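Local structure of acyl-CoA thioesterase II (Mycobacterium avium subsp. paratuberculosis, 4R9Z) at the interface of chains A and B. The protein probably hydrolyses fatty acyl-CoA thioesters, as a thioesterase of the TesB type built on a double hot-dog fold. Numbering follows the deposited sequence. Chains: chain A/B, Uncharacterized protein.

Contact 1 and contact 2 illustrate how one two-fold interface can combine a tyrosine plug with a packed meeting of sheets. Their centres of C-alpha atoms lie about 24 Å apart, and they share no residue. Contact 1 sets the short strand 121-122 of chain B against strand 236-246 and helix 204-210 of chain A; contact 2 joins strands 61-66 and 101-111 of both chains. In each, a tyrosine of chain B ends on a serine hydroxyl of chain A. Contact 1 recurs with the chains exchanged, whereas contact 2 lies across the axis and pairs equivalent residues, its tyrosine contact having a twin. This is consistent with a dimer, although the structure alone does not prove one.

Contact 1: the interface of chains A and B. Residues chain A 170, 207, 210, 242-245, 250; chain B 122.
An antiparallel beta bridge between A:Ser245, in strand 236-246, and B:Tyr122, in the short strand 121-122, sets the backbone of this contact, from which the B:Tyr122 side chain plugs into the neighbouring chain. The amide A:Ser245 N donates to the carbonyl B:Tyr122 O at 3.0 Å. The return bond, from B:Tyr122 N to A:Ser245 O, is weak.

From this bridge the tyrosine side chain reaches into chain A. Its CG sits between the backbone N and the carbonyl carbon (chi1 52°), a torsion that goes with the turn of the ring away from the bridged backbone and into chain A, where it enters between two saturated groups that hold its opposite faces. On one face lies A:Ser245 CB, 3.7 Å from the centroid of the B:Tyr122 ring and offset toward the rim; its hydroxyl, anti to the backbone N, points away, leaving the methylene to meet the aromatic face. On the other face lies A:Pro170 CG, also shifted toward the rim and with its nearest approach to B:Tyr122 CG at 3.6 Å. The proline and tyrosine side chains cross at about a right angle.

The two CH-pi contacts should restrict rotation of the ring, while the backbone of A:Ser244 runs along its CE1 side. At the far end, the methyl A:Ala210 CB, from helix 204-210, packs 3.7 Å from B:Tyr122 CZ. The phenol then reaches a polar partner at its edge, in the plane of the ring. Either hydroxyl could donate in this hydrogen bond, which joins B:Tyr122 OH to A:Ser242 OG at 2.9 Å.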
loop_
_atom_site.group_PDB
_atom_site.type_symbol
_atom_site.label_atom_id
_atom_site.label_comp_id
_atom_site.label_asym_id
_atom_site.label_seq_id
_atom_site.Cartn_x
_atom_site.Cartn_y
_atom_site.Cartn_z
ATOM N N PRO A 170 4.920 -22.113 0.618
ATOM C CA PRO A 170 5.118 -20.760 0.081
ATOM C C PRO A 170 5.753 -20.758 -1.314
ATOM O O PRO A 170 6.599 -21.611 -1.593
ATOM C CB PRO A 170 6.047 -20.117 1.114
ATOM C CG PRO A 170 5.663 -20.792 2.393
ATOM C CD PRO A 170 5.396 -22.221 2.010
ATOM N N ALA A 207 -2.022 -17.045 3.180
ATOM C CA ALA A 207 -1.136 -16.853 4.319
ATOM C C ALA A 207 -1.412 -17.935 5.355
ATOM O O ALA A 207 -0.495 -18.542 5.907
ATOM C CB ALA A 207 -1.317 -15.476 4.915
ATOM N N ALA A 210 -0.119 -21.198 3.989
ATOM C CA ALA A 210 1.341 -21.215 4.103
ATOM C C ALA A 210 1.808 -21.540 5.519
ATOM O O ALA A 210 2.901 -22.072 5.717
ATOM C CB ALA A 210 1.918 -19.889 3.653
ATOM N N SER A 242 1.074 -15.786 -1.002
ATOM C CA SER A 242 1.692 -15.213 0.184
ATOM C C SER A 242 3.214 -15.243 0.040
ATOM O O SER A 242 3.858 -16.210 0.424
ATOM C CB SER A 242 1.253 -15.962 1.439
ATOM O OG SER A 242 1.694 -15.286 2.600
ATOM N N PRO A 243 3.790 -14.164 -0.510
ATOM C CA PRO A 243 5.224 -14.070 -0.810
ATOM C C PRO A 243 6.125 -14.164 0.416
ATOM O O PRO A 243 7.216 -14.723 0.321
ATOM C CB PRO A 243 5.363 -12.684 -1.456
ATOM C CG PRO A 243 3.990 -12.311 -1.891
ATOM C CD PRO A 243 3.066 -12.943 -0.904
ATOM N N SER A 244 5.690 -13.604 1.539
ATOM C CA SER A 244 6.565 -13.484 2.697
ATOM C C SER A 244 5.823 -13.459 4.027
ATOM O O SER A 244 4.647 -13.106 4.097
ATOM C CB SER A 244 7.430 -12.230 2.563
ATOM O OG SER A 244 6.636 -11.096 2.271
ATOM N N SER A 245 6.529 -13.868 5.075
ATOM C CA SER A 245 6.046 -13.772 6.443
ATOM C C SER A 245 7.225 -13.448 7.347
ATOM O O SER A 245 8.187 -14.209 7.403
ATOM C CB SER A 245 5.376 -15.076 6.880
ATOM O OG SER A 245 4.898 -15.001 8.215
ATOM N N ALA A 250 2.442 -11.528 8.060
ATOM C CA ALA A 250 2.548 -12.150 6.747
ATOM C C ALA A 250 2.005 -11.226 5.671
ATOM O O ALA A 250 0.994 -10.547 5.866
ATOM C CB ALA A 250 1.811 -13.479 6.723
ATOM N N TYR B 122 9.198 -17.089 5.982
ATOM C CA TYR B 122 9.516 -17.422 4.603
ATOM C C TYR B 122 9.587 -16.146 3.784
ATOM O O TYR B 122 9.099 -15.103 4.209
ATOM C CB TYR B 122 8.500 -18.400 4.014
ATOM C CG TYR B 122 7.051 -17.995 4.152
ATOM C CD1 TYR B 122 6.460 -17.107 3.261
ATOM C CD2 TYR B 122 6.265 -18.529 5.161
ATOM C CE1 TYR B 122 5.129 -16.749 3.387
ATOM C CE2 TYR B 122 4.939 -18.179 5.294
ATOM C CZ TYR B 122 4.376 -17.292 4.405
ATOM O OH TYR B 122 3.054 -16.947 4.548
#

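Contact 2: the interface of chains A and B. Residues chain A 61-63, 107-109; chain B 63, 65, 105-107.
Strands 61-66 and 101-111 run antiparallel beside each other in each chain, and from chain A they present A:Ser61, A:His63, A:Met107 and A:Ser109 toward B:Tyr65 and its neighbours. The tyrosine lies across this strand pair and ends on a hydroxyl: B:Tyr65 OH and A:Ser61 OG form a hydrogen bond of 2.6 Å, with the serine oxygen in the plane of the phenol ring.

Carbon atoms of A:Ser109, A:Met107 and A:His63 pack around the ring. A:Ser109 CB touches B:Tyr65 CE1 at 3.5 Å, while on the CE2 side A:Met107 CB approaches B:Tyr65 CE2 at the same 3.5 Å. The CD2 edge of the A:His63 imidazole is turned toward the face of the B:Tyr65 ring near CE2, which lies in the imidazole plane, the planes 71° apart and A:His63 CD2 3.6 Å from B:Tyr65 CE2. Placed beside the backbone N (chi1 -57°), the A:His63 ring also lies beside its two-fold counterpart, B:His63: A:His63 ND1 and B:His63 ND1 are 3.2 Å apart, a proximity to which no hydrogen bond is assigned, and the two side chains cross obliquely.

A:Met107 runs antiparallel to the tyrosine side chain, alongside it. Its chain bends at chi3 (-65°), bringing the terminal methyl CE to 3.4 Å from the carbonyl B:His63 O, while its sulfur SD packs 3.7 Å from B:Glu105 CG. The ends of the two methionines meet, A:Met107 CE and B:Met107 CE being 4.0 Å apart. Within the double hot-dog fold, the site belongs to the N-terminal thioesterase domain, where the two-fold axis passes between equivalent strands of the two chains.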
loop_
_atom_site.group_PDB
_atom_site.type_symbol
_atom_site.label_atom_id
_atom_site.label_comp_id
_atom_site.label_asym_id
_atom_site.label_seq_id
_atom_site.Cartn_x
_atom_site.Cartn_y
_atom_site.Cartn_z
ATOM N N SER A 61 -6.890 4.056 -6.329
ATOM C CA SER A 61 -6.208 3.323 -5.261
ATOM C C SER A 61 -6.776 3.633 -3.880
ATOM O O SER A 61 -7.466 4.635 -3.676
ATOM C CB SER A 61 -4.692 3.594 -5.265
ATOM O OG SER A 61 -4.381 4.948 -4.997
ATOM N N VAL A 62 -6.476 2.753 -2.933
ATOM C CA VAL A 62 -6.930 2.905 -1.564
ATOM C C VAL A 62 -6.035 2.097 -0.621
ATOM O O VAL A 62 -5.657 0.965 -0.920
ATOM C CB VAL A 62 -8.424 2.479 -1.418
ATOM C CG1 VAL A 62 -8.665 1.108 -2.016
ATOM C CG2 VAL A 62 -8.882 2.545 0.036
ATOM N N HIS A 63 -5.677 2.708 0.502
ATOM C CA HIS A 63 -4.849 2.071 1.519
ATOM C C HIS A 63 -5.557 2.115 2.863
ATOM O O HIS A 63 -5.861 3.191 3.369
ATOM C CB HIS A 63 -3.493 2.762 1.646
ATOM C CG HIS A 63 -2.714 2.810 0.373
ATOM N ND1 HIS A 63 -1.870 1.794 -0.020
ATOM C CD2 HIS A 63 -2.647 3.753 -0.597
ATOM C CE1 HIS A 63 -1.320 2.107 -1.180
ATOM N NE2 HIS A 63 -1.775 3.288 -1.551
ATOM N N MET A 107 -6.807 5.942 3.365
ATOM C CA MET A 107 -6.583 7.007 2.404
ATOM C C MET A 107 -6.934 6.473 1.032
ATOM O O MET A 107 -6.703 5.302 0.730
ATOM C CB MET A 107 -5.140 7.488 2.427
ATOM C CG MET A 107 -4.693 8.064 3.739
ATOM S SD MET A 107 -3.007 8.685 3.612
ATOM C CE MET A 107 -2.105 7.170 3.317
ATOM N N SER A 108 -7.484 7.333 0.196
ATOM C CA SER A 108 -7.894 6.909 -1.129
ATOM C C SER A 108 -7.672 8.048 -2.100
ATOM O O SER A 108 -7.670 9.217 -1.716
ATOM C CB SER A 108 -9.355 6.467 -1.135
ATOM O OG SER A 108 -10.181 7.466 -0.573
ATOM N N SER A 109 -7.494 7.699 -3.365
ATOM C CA SER A 109 -7.181 8.680 -4.382
ATOM C C SER A 109 -8.118 8.485 -5.568
ATOM O O SER A 109 -8.504 7.358 -5.883
ATOM C CB SER A 109 -5.710 8.546 -4.794
ATOM O OG SER A 109 -5.300 9.566 -5.688
ATOM N N HIS B 63 2.298 3.719 4.397
ATOM C CA HIS B 63 1.618 4.065 3.160
ATOM C C HIS B 63 1.603 5.571 3.009
ATOM O O HIS B 63 1.114 6.277 3.883
ATOM C CB HIS B 63 0.200 3.500 3.161
ATOM C CG HIS B 63 0.151 2.018 3.361
ATOM N ND1 HIS B 63 0.243 1.123 2.318
ATOM C CD2 HIS B 63 0.044 1.273 4.486
ATOM C CE1 HIS B 63 0.183 -0.109 2.790
ATOM N NE2 HIS B 63 0.061 -0.045 4.103
ATOM N N TYR B 65 0.829 9.017 0.520
ATOM C CA TYR B 65 0.283 9.678 -0.663
ATOM C C TYR B 65 1.009 10.983 -0.913
ATOM O O TYR B 65 1.123 11.801 -0.016
ATOM C CB TYR B 65 -1.219 9.963 -0.509
ATOM C CG TYR B 65 -2.109 8.885 -1.076
ATOM C CD1 TYR B 65 -2.129 8.622 -2.435
ATOM C CD2 TYR B 65 -2.921 8.126 -0.251
ATOM C CE1 TYR B 65 -2.931 7.631 -2.954
ATOM C CE2 TYR B 65 -3.729 7.133 -0.763
ATOM C CZ TYR B 65 -3.732 6.891 -2.113
ATOM O OH TYR B 65 -4.536 5.903 -2.623
ATOM N N GLU B 105 0.304 12.900 2.807
ATOM C CA GLU B 105 -0.215 12.275 4.014
ATOM C C GLU B 105 0.229 10.825 4.042
ATOM O O GLU B 105 0.303 10.179 2.998
ATOM C CB GLU B 105 -1.737 12.381 4.088
ATOM C CG GLU B 105 -2.290 11.860 5.395
ATOM C CD GLU B 105 -3.522 12.601 5.849
ATOM O OE1 GLU B 105 -3.376 13.740 6.342
ATOM O OE2 GLU B 105 -4.629 12.040 5.720
ATOM N N ALA B 106 0.531 10.319 5.233
ATOM C CA ALA B 106 1.024 8.954 5.372
ATOM C C ALA B 106 0.428 8.239 6.567
ATOM O O ALA B 106 0.101 8.859 7.579
ATOM C CB ALA B 106 2.525 8.944 5.481
ATOM N N MET B 107 0.271 6.927 6.438
ATOM C CA MET B 107 -0.042 6.102 7.591
ATOM C C MET B 107 1.076 5.101 7.798
ATOM O O MET B 107 1.704 4.664 6.843
ATOM C CB MET B 107 -1.382 5.397 7.424
ATOM C CG MET B 107 -2.558 6.342 7.288
ATOM S SD MET B 107 -4.118 5.453 7.234
ATOM C CE MET B 107 -3.915 4.539 5.717
#